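Local coordinates for protein glycoside Hydrolase (Bacteroides uniformis, PDB 5T99) that probably hydrolyses galactosidic bonds in oligosaccharides released from agarose, as a family 2 glycoside hydrolase that binds d-galacto-isofagomine in its active-site pocket, at residues I47-D52 and W87-F92; W117-K122 and E145-A150. One frame throughout, in Å; residues are numbered along the deposited sequence.

Overall arrangement
From the N terminus, the chain leaves strand 34-38 and enters the loop that holds 47-52. Interaction 1 closes when strand 86-93 brings 87-92 back beside that loop. The chain then forms strand 114-118 and turns at 118-121. Interaction 2 closes when 145-150 leads into strand 146-153 beside strand 114-118. The two closures follow one another in series and neither nests nor crosses. They are joined across the sheet, because strands 86-93 and 146-153 are neighbours in one six-stranded antiparallel sheet. F92 O lies 2.8 Å from N147 N there, a probable hydrogen bond. Interaction 1 ties a surface loop to this sheet, and interaction 2 joins strands within it. Their centres are about 9 Å apart.

Interaction 1: residues I47-D52 and W87-F92; sequences ISFDDD and WYRKTF
R89 reaches from strand 86-93 to D51 in the loop between strands 34-38 and 55-57. The contact lies at the surface of the family 2 sugar-binding domain, where this loop packs against the six-stranded sheet of the domain's beta-sandwich. The R89 side chain makes nearly all of the contact.

The charged contact is a salt bridge. R89 NE donates to D51 OD2 at 2.7 Å, with an N-H...O angle of 156°. The oxygen lies in the guanidinium plane, at its edge. The carboxylate is turned steeply, its plane 74° from the guanidinium, and NE meets OD2 from above the carboxylate plane. The bend in the arginine chain at chi3 (62°) turns the guanidinium out of line with the chain.

The other polar contacts are with backbone oxygens. R89 NH1 donates to A44 O and A46 O, just before the segment. These bonds and the salt bridge together fix the rotation of the guanidinium. I47 O also lies at the guanidinium edge, 3.5 Å from R89 NH2.

F49 supplies the non-polar side of the contact. Its CB sits over one guanidinium face, offset toward the rim, and its ring lies obliquely to the group. W54 also touches both F49 and R89.

Within the loop, D50 makes an Asx turn: D52 N donates to D50 OD1 at 3.2 Å.

Interaction 2: residues W117-K122 and E145-A150; sequences WINGVK and EENVLA
W117 and A150 form an antiparallel hydrogen-bonded pair. W117 N donates to A150 O at 2.8 Å, and A150 N donates back to W117 O at 2.9 Å. I118 and L149 follow as a non-hydrogen-bonded pair. Beyond them, N119 N donates to V148 O at 2.9 Å. A water donates to the same V148 O and accepts from G120 N, so it links the turn to the strand. The turn is type I', from I118 to V121, and G120 has backbone angles that would jam a side chain against the preceding carbonyl.

This is the hairpin of strands 114-118 and 121-126, set beside strand 146-153 in the six-stranded sheet of the sugar-binding domain.

The N119 side chain continues the pairing where the backbone turns off. With CG anti to its carbonyl carbon (chi1 -61°), OD1 takes the V148 N-H at 2.9 Å. On the other branch, ND2 donates almost straight (176°) to N147 OD1 at 3.1 Å, and also to Y140 O. The two amide planes are 36° apart. N147 OD1 also accepts from K142 N, so the buried amides tie the 140-142 loop to the strand. A leucine in place of N119 would probably leave V148 N without its acceptor and N147 OD1 with one donor fewer.

Apolar contacts lie on both faces. W117 CE3 packs on A150 CB, with the indole also meeting W87. On the other face, I118 CD1 lies 4.3 Å from L149 CB. The L149 CD1 methyl sits beside a backbone oxygen, 3.3 Å from W117 O.

Interaction 1: residues I47-D52 and W87-F92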
ATOM      1  N   ILE A  47      22.532 -20.648  21.715  1.00 35.71           N
ATOM      2  CA  ILE A  47      23.304 -19.570  22.359  1.00 38.54           C
ATOM      3  C   ILE A  47      24.730 -19.539  21.820  1.00 39.37           C
ATOM      4  O   ILE A  47      25.218 -18.502  21.354  1.00 40.83           O
ATOM      5  CB  ILE A  47      23.390 -19.772  23.907  1.00 40.68           C
ATOM      6  CG1 ILE A  47      22.031 -19.552  24.579  1.00 41.38           C
ATOM      7  CG2 ILE A  47      24.415 -18.828  24.557  1.00 41.83           C
ATOM      8  CD1 ILE A  47      21.874 -20.324  25.874  1.00 42.64           C
ATOM      9  N   SER A  48      25.372 -20.704  21.890  1.00 39.96           N
ATOM     10  CA  SER A  48      26.784 -20.868  21.549  1.00 40.48           C
ATOM     11  C   SER A  48      27.103 -21.010  20.060  1.00 38.10           C
ATOM     12  O   SER A  48      28.272 -21.043  19.709  1.00 37.62           O
ATOM     13  CB  SER A  48      27.365 -22.063  22.313  1.00 41.93           C
ATOM     14  OG  SER A  48      27.283 -21.832  23.709  1.00 43.35           O
ATOM     15  N   PHE A  49      26.100 -21.083  19.186  1.00 36.81           N
ATOM     16  CA  PHE A  49      26.356 -21.140  17.741  1.00 35.82           C
ATOM     17  C   PHE A  49      27.241 -19.961  17.298  1.00 37.05           C
ATOM     18  O   PHE A  49      27.135 -18.863  17.848  1.00 39.60           O
ATOM     19  CB  PHE A  49      25.036 -21.152  16.952  1.00 34.81           C
ATOM     20  CG  PHE A  49      25.222 -21.200  15.457  1.00 33.16           C
ATOM     21  CD1 PHE A  49      25.345 -22.420  14.791  1.00 31.99           C
ATOM     22  CD2 PHE A  49      25.283 -20.024  14.714  1.00 32.05           C
ATOM     23  CE1 PHE A  49      25.520 -22.459  13.415  1.00 31.42           C
ATOM     24  CE2 PHE A  49      25.465 -20.058  13.336  1.00 31.60           C
ATOM     25  CZ  PHE A  49      25.587 -21.273  12.686  1.00 31.28           C
ATOM     26  N   ASP A  50      28.111 -20.201  16.315  1.00 36.85           N
ATOM     27  CA  ASP A  50      29.065 -19.200  15.829  1.00 36.86           C
ATOM     28  C   ASP A  50      28.537 -18.581  14.534  1.00 35.87           C
ATOM     29  O   ASP A  50      28.619 -19.186  13.465  1.00 34.12           O
ATOM     30  CB  ASP A  50      30.443 -19.854  15.621  1.00 38.02           C
ATOM     31  CG  ASP A  50      31.512 -18.883  15.107  1.00 39.26           C
ATOM     32  OD1 ASP A  50      31.348 -17.644  15.180  1.00 41.68           O
ATOM     33  OD2 ASP A  50      32.545 -19.379  14.622  1.00 40.74           O
ATOM     34  N   ASP A  51      28.010 -17.362  14.645  1.00 35.76           N
ATOM     35  CA  ASP A  51      27.459 -16.617  13.499  1.00 34.89           C
ATOM     36  C   ASP A  51      28.373 -15.481  13.033  1.00 35.55           C
ATOM     37  O   ASP A  51      27.901 -14.507  12.436  1.00 35.24           O
ATOM     38  CB  ASP A  51      26.045 -16.085  13.829  1.00 33.86           C
ATOM     39  CG  ASP A  51      26.010 -15.128  15.036  1.00 32.80           C
ATOM     40  OD1 ASP A  51      27.060 -14.732  15.591  1.00 30.51           O
ATOM     41  OD2 ASP A  51      24.889 -14.792  15.448  1.00 32.45           O
ATOM     42  N   ASP A  52      29.678 -15.609  13.285  1.00 37.72           N
ATOM     43  CA  ASP A  52      30.640 -14.542  12.964  1.00 38.20           C
ATOM     44  C   ASP A  52      30.850 -14.347  11.449  1.00 37.57           C
ATOM     45  O   ASP A  52      31.194 -13.253  11.007  1.00 39.15           O
ATOM     46  CB  ASP A  52      31.977 -14.799  13.670  1.00 40.27           C
ATOM     47  CG  ASP A  52      32.851 -13.555  13.743  1.00 42.16           C
ATOM     48  OD1 ASP A  52      33.929 -13.550  13.105  1.00 43.98           O
ATOM     49  OD2 ASP A  52      32.452 -12.583  14.426  1.00 41.87           O
ATOM     50  N   TRP A  87      17.709 -17.478   8.151  1.00 24.16           N
ATOM     51  CA  TRP A  87      17.932 -17.383   9.580  1.00 24.16           C
ATOM     52  C   TRP A  87      18.354 -15.971   9.932  1.00 23.58           C
ATOM     53  O   TRP A  87      19.147 -15.363   9.208  1.00 22.60           O
ATOM     54  CB  TRP A  87      19.033 -18.347  10.024  1.00 25.18           C
ATOM     55  CG  TRP A  87      18.593 -19.759  10.307  1.00 25.37           C
ATOM     56  CD1 TRP A  87      18.557 -20.806   9.427  1.00 25.64           C
ATOM     57  CD2 TRP A  87      18.166 -20.281  11.563  1.00 25.18           C
ATOM     58  NE1 TRP A  87      18.122 -21.950  10.060  1.00 25.09           N
ATOM     59  CE2 TRP A  87      17.884 -21.657  11.373  1.00 24.46           C
ATOM     60  CE3 TRP A  87      17.982 -19.720  12.831  1.00 25.70           C
ATOM     61  CZ2 TRP A  87      17.431 -22.474  12.396  1.00 24.49           C
ATOM     62  CZ3 TRP A  87      17.538 -20.544  13.864  1.00 25.80           C
ATOM     63  CH2 TRP A  87      17.268 -21.910  13.634  1.00 25.62           C
ATOM     64  N   TYR A  88      17.825 -15.463  11.051  1.00 22.85           N
ATOM     65  CA  TYR A  88      18.282 -14.199  11.631  1.00 21.99           C
ATOM     66  C   TYR A  88      18.662 -14.414  13.086  1.00 22.49           C
ATOM     67  O   TYR A  88      17.964 -15.116  13.808  1.00 22.64           O
ATOM     68  CB  TYR A  88      17.210 -13.123  11.570  1.00 20.83           C
ATOM     69  CG  TYR A  88      16.763 -12.705  10.192  1.00 19.93           C
ATOM     70  CD1 TYR A  88      17.182 -11.500   9.641  1.00 19.79           C
ATOM     71  CD2 TYR A  88      15.872 -13.490   9.459  1.00 19.59           C
ATOM     72  CE1 TYR A  88      16.743 -11.099   8.383  1.00 19.56           C
ATOM     73  CE2 TYR A  88      15.430 -13.099   8.203  1.00 19.03           C
ATOM     74  CZ  TYR A  88      15.869 -11.906   7.680  1.00 18.85           C
ATOM     75  OH  TYR A  88      15.437 -11.520   6.455  1.00 18.21           O
ATOM     76  N   ARG A  89      19.763 -13.796  13.507  1.00 23.26           N
ATOM     77  CA  ARG A  89      20.211 -13.847  14.894  1.00 23.85           C
ATOM     78  C   ARG A  89      20.614 -12.459  15.326  1.00 23.82           C
ATOM     79  O   ARG A  89      21.223 -11.735  14.554  1.00 23.69           O
ATOM     80  CB  ARG A  89      21.426 -14.765  15.042  1.00 24.68           C
ATOM     81  CG  ARG A  89      21.132 -16.257  14.980  1.00 25.58           C
ATOM     82  CD  ARG A  89      22.442 -17.047  14.969  1.00 26.24           C
ATOM     83  NE  ARG A  89      23.242 -16.842  16.189  1.00 26.34           N
ATOM     84  CZ  ARG A  89      23.155 -17.555  17.315  1.00 26.73           C
ATOM     85  NH1 ARG A  89      22.284 -18.548  17.457  1.00 27.69           N
ATOM     86  NH2 ARG A  89      23.952 -17.259  18.332  1.00 27.56           N
ATOM     87  N   LYS A  90      20.270 -12.096  16.554  1.00 25.10           N
ATOM     88  CA  LYS A  90      20.734 -10.856  17.163  1.00 25.45           C
ATOM     89  C   LYS A  90      21.225 -11.170  18.564  1.00 24.99           C
ATOM     90  O   LYS A  90      20.544 -11.854  19.317  1.00 23.79           O
ATOM     91  CB  LYS A  90      19.620  -9.813  17.213  1.00 26.43           C
ATOM     92  CG  LYS A  90      20.027  -8.511  17.891  1.00 27.19           C
ATOM     93  CD  LYS A  90      19.039  -7.382  17.637  1.00 28.38           C
ATOM     94  CE  LYS A  90      19.433  -6.119  18.398  1.00 28.29           C
ATOM     95  NZ  LYS A  90      18.538  -4.955  18.134  1.00 29.02           N
ATOM     96  N   THR A  91      22.409 -10.656  18.896  1.00 25.72           N
ATOM     97  CA  THR A  91      23.070 -10.924  20.171  1.00 26.80           C
ATOM     98  C   THR A  91      23.143  -9.598  20.923  1.00 27.10           C
ATOM     99  O   THR A  91      23.584  -8.599  20.353  1.00 28.49           O
ATOM    100  CB  THR A  91      24.484 -11.525  19.946  1.00 26.82           C
ATOM    101  OG1 THR A  91      24.374 -12.713  19.153  1.00 26.87           O
ATOM    102  CG2 THR A  91      25.175 -11.876  21.256  1.00 26.57           C
ATOM    103  N   PHE A  92      22.706  -9.586  22.182  1.00 26.93           N
ATOM    104  CA  PHE A  92      22.572  -8.336  22.938  1.00 28.18           C
ATOM    105  C   PHE A  92      22.735  -8.547  24.440  1.00 29.07           C
ATOM    106  O   PHE A  92      22.328  -9.578  24.977  1.00 27.24           O
ATOM    107  CB  PHE A  92      21.212  -7.657  22.638  1.00 27.79           C
ATOM    108  CG  PHE A  92      20.003  -8.489  23.007  1.00 27.60           C
ATOM    109  CD1 PHE A  92      19.336  -8.283  24.211  1.00 27.14           C
ATOM    110  CD2 PHE A  92      19.538  -9.490  22.156  1.00 27.68           C
ATOM    111  CE1 PHE A  92      18.232  -9.054  24.555  1.00 27.39           C
ATOM    112  CE2 PHE A  92      18.431 -10.261  22.494  1.00 27.25           C
ATOM    113  CZ  PHE A  92      17.774 -10.039  23.692  1.00 27.13           C
TER

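Interaction 2: residues W117-K122 and E145-A150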
ATOM      1  N   TRP A 117      13.340 -18.231  18.797  1.00 26.43           N
ATOM      2  CA  TRP A 117      14.006 -18.729  20.009  1.00 26.87           C
ATOM      3  C   TRP A 117      14.677 -17.581  20.763  1.00 26.13           C
ATOM      4  O   TRP A 117      15.212 -16.666  20.147  1.00 24.89           O
ATOM      5  CB  TRP A 117      15.095 -19.755  19.661  1.00 26.99           C
ATOM      6  CG  TRP A 117      14.614 -21.029  19.026  1.00 27.27           C
ATOM      7  CD1 TRP A 117      14.325 -22.208  19.659  1.00 27.64           C
ATOM      8  CD2 TRP A 117      14.393 -21.261  17.632  1.00 27.13           C
ATOM      9  NE1 TRP A 117      13.929 -23.155  18.745  1.00 27.80           N
ATOM     10  CE2 TRP A 117      13.971 -22.601  17.491  1.00 27.74           C
ATOM     11  CE3 TRP A 117      14.514 -20.466  16.485  1.00 27.67           C
ATOM     12  CZ2 TRP A 117      13.663 -23.164  16.241  1.00 27.84           C
ATOM     13  CZ3 TRP A 117      14.217 -21.027  15.243  1.00 27.29           C
ATOM     14  CH2 TRP A 117      13.793 -22.359  15.132  1.00 27.53           C
ATOM     15  N   ILE A 118      14.663 -17.656  22.091  1.00 26.44           N
ATOM     16  CA  ILE A 118      15.467 -16.759  22.943  1.00 27.56           C
ATOM     17  C   ILE A 118      16.369 -17.632  23.837  1.00 28.28           C
ATOM     18  O   ILE A 118      15.886 -18.490  24.594  1.00 28.26           O
ATOM     19  CB  ILE A 118      14.608 -15.739  23.757  1.00 26.42           C
ATOM     20  CG1 ILE A 118      15.491 -14.781  24.574  1.00 26.90           C
ATOM     21  CG2 ILE A 118      13.632 -16.426  24.692  1.00 25.86           C
ATOM     22  CD1 ILE A 118      16.280 -13.799  23.744  1.00 27.43           C
ATOM     23  N   ASN A 119      17.681 -17.427  23.712  1.00 28.58           N
ATOM     24  CA  ASN A 119      18.678 -18.230  24.428  1.00 29.20           C
ATOM     25  C   ASN A 119      18.445 -19.750  24.296  1.00 30.02           C
ATOM     26  O   ASN A 119      18.550 -20.499  25.277  1.00 30.43           O
ATOM     27  CB  ASN A 119      18.740 -17.786  25.893  1.00 27.83           C
ATOM     28  CG  ASN A 119      19.156 -16.337  26.035  1.00 27.12           C
ATOM     29  OD1 ASN A 119      19.964 -15.844  25.251  1.00 25.11           O
ATOM     30  ND2 ASN A 119      18.605 -15.643  27.036  1.00 27.23           N
ATOM     31  N   GLY A 120      18.113 -20.178  23.075  1.00 30.29           N
ATOM     32  CA  GLY A 120      17.805 -21.575  22.782  1.00 30.95           C
ATOM     33  C   GLY A 120      16.381 -22.062  23.040  1.00 31.69           C
ATOM     34  O   GLY A 120      16.013 -23.114  22.532  1.00 33.72           O
ATOM     35  N   VAL A 121      15.571 -21.339  23.816  1.00 32.01           N
ATOM     36  CA  VAL A 121      14.213 -21.798  24.111  1.00 32.20           C
ATOM     37  C   VAL A 121      13.237 -21.260  23.082  1.00 33.75           C
ATOM     38  O   VAL A 121      13.154 -20.054  22.878  1.00 33.47           O
ATOM     39  CB  VAL A 121      13.735 -21.367  25.506  1.00 32.26           C
ATOM     40  CG1 VAL A 121      12.375 -21.984  25.816  1.00 31.79           C
ATOM     41  CG2 VAL A 121      14.754 -21.759  26.567  1.00 32.48           C
ATOM     42  N   LYS A 122      12.481 -22.164  22.460  1.00 37.08           N
ATOM     43  CA  LYS A 122      11.450 -21.804  21.485  1.00 38.04           C
ATOM     44  C   LYS A 122      10.343 -21.039  22.189  1.00 36.28           C
ATOM     45  O   LYS A 122       9.816 -21.515  23.190  1.00 38.75           O
ATOM     46  CB  LYS A 122      10.880 -23.065  20.831  1.00 40.44           C
ATOM     47  CG  LYS A 122       9.993 -22.816  19.615  1.00 42.84           C
ATOM     48  CD  LYS A 122      10.088 -23.997  18.651  1.00 45.68           C
ATOM     49  CE  LYS A 122       9.031 -23.956  17.559  1.00 47.77           C
ATOM     50  NZ  LYS A 122       7.637 -24.091  18.084  1.00 48.72           N
ATOM     51  N   GLU A 145      24.462 -10.230  30.985  1.00 37.65           N
ATOM     52  CA  GLU A 145      25.112 -11.278  30.204  1.00 38.22           C
ATOM     53  C   GLU A 145      24.578 -11.182  28.777  1.00 38.20           C
ATOM     54  O   GLU A 145      23.657 -10.397  28.497  1.00 36.84           O
ATOM     55  CB  GLU A 145      24.792 -12.664  30.773  1.00 40.83           C
ATOM     56  CG  GLU A 145      25.290 -12.920  32.189  1.00 43.66           C
ATOM     57  CD  GLU A 145      24.744 -14.218  32.783  1.00 45.82           C
ATOM     58  OE1 GLU A 145      24.650 -15.242  32.061  1.00 45.90           O
ATOM     59  OE2 GLU A 145      24.410 -14.221  33.989  1.00 47.61           O
ATOM     60  N   GLU A 146      25.147 -11.987  27.879  1.00 36.86           N
ATOM     61  CA  GLU A 146      24.725 -11.998  26.483  1.00 34.91           C
ATOM     62  C   GLU A 146      23.431 -12.788  26.299  1.00 32.84           C
ATOM     63  O   GLU A 146      23.182 -13.759  27.012  1.00 32.73           O
ATOM     64  CB  GLU A 146      25.839 -12.544  25.587  1.00 35.60           C
ATOM     65  CG  GLU A 146      27.007 -11.575  25.414  1.00 36.25           C
ATOM     66  CD  GLU A 146      26.656 -10.328  24.607  1.00 37.70           C
ATOM     67  OE1 GLU A 146      25.559 -10.260  24.014  1.00 38.81           O
ATOM     68  OE2 GLU A 146      27.484  -9.399  24.558  1.00 37.42           O
ATOM     69  N   ASN A 147      22.608 -12.330  25.355  1.00 30.43           N
ATOM     70  CA  ASN A 147      21.353 -12.979  24.973  1.00 28.59           C
ATOM     71  C   ASN A 147      21.330 -13.131  23.465  1.00 27.85           C
ATOM     72  O   ASN A 147      21.919 -12.326  22.761  1.00 27.88           O
ATOM     73  CB  ASN A 147      20.135 -12.149  25.392  1.00 27.99           C
ATOM     74  CG  ASN A 147      20.026 -11.976  26.887  1.00 27.11           C
ATOM     75  OD1 ASN A 147      19.254 -12.674  27.550  1.00 27.42           O
ATOM     76  ND2 ASN A 147      20.795 -11.047  27.432  1.00 26.61           N
ATOM     77  N   VAL A 148      20.627 -14.148  22.977  1.00 27.83           N
ATOM     78  CA  VAL A 148      20.565 -14.452  21.550  1.00 27.33           C
ATOM     79  C   VAL A 148      19.116 -14.703  21.130  1.00 26.82           C
ATOM     80  O   VAL A 148      18.503 -15.722  21.488  1.00 26.49           O
ATOM     81  CB  VAL A 148      21.451 -15.679  21.203  1.00 28.10           C
ATOM     82  CG1 VAL A 148      21.307 -16.081  19.742  1.00 28.35           C
ATOM     83  CG2 VAL A 148      22.921 -15.390  21.519  1.00 28.62           C
ATOM     84  N   LEU A 149      18.589 -13.764  20.354  1.00 25.55           N
ATOM     85  CA  LEU A 149      17.303 -13.917  19.712  1.00 25.57           C
ATOM     86  C   LEU A 149      17.536 -14.472  18.309  1.00 25.45           C
ATOM     87  O   LEU A 149      18.260 -13.858  17.513  1.00 23.82           O
ATOM     88  CB  LEU A 149      16.584 -12.561  19.638  1.00 26.05           C
ATOM     89  CG  LEU A 149      15.170 -12.539  19.057  1.00 25.03           C
ATOM     90  CD1 LEU A 149      14.263 -13.488  19.820  1.00 24.61           C
ATOM     91  CD2 LEU A 149      14.633 -11.114  19.070  1.00 25.36           C
ATOM     92  N   ALA A 150      16.917 -15.626  18.023  1.00 24.83           N
ATOM     93  CA  ALA A 150      17.052 -16.318  16.739  1.00 24.73           C
ATOM     94  C   ALA A 150      15.693 -16.482  16.084  1.00 23.36           C
ATOM     95  O   ALA A 150      14.751 -16.907  16.734  1.00 22.82           O
ATOM     96  CB  ALA A 150      17.685 -17.685  16.937  1.00 25.15           C
TER
HETATM   97  O   HOH W   1      17.900 -18.424  20.739  1.00 20.10           O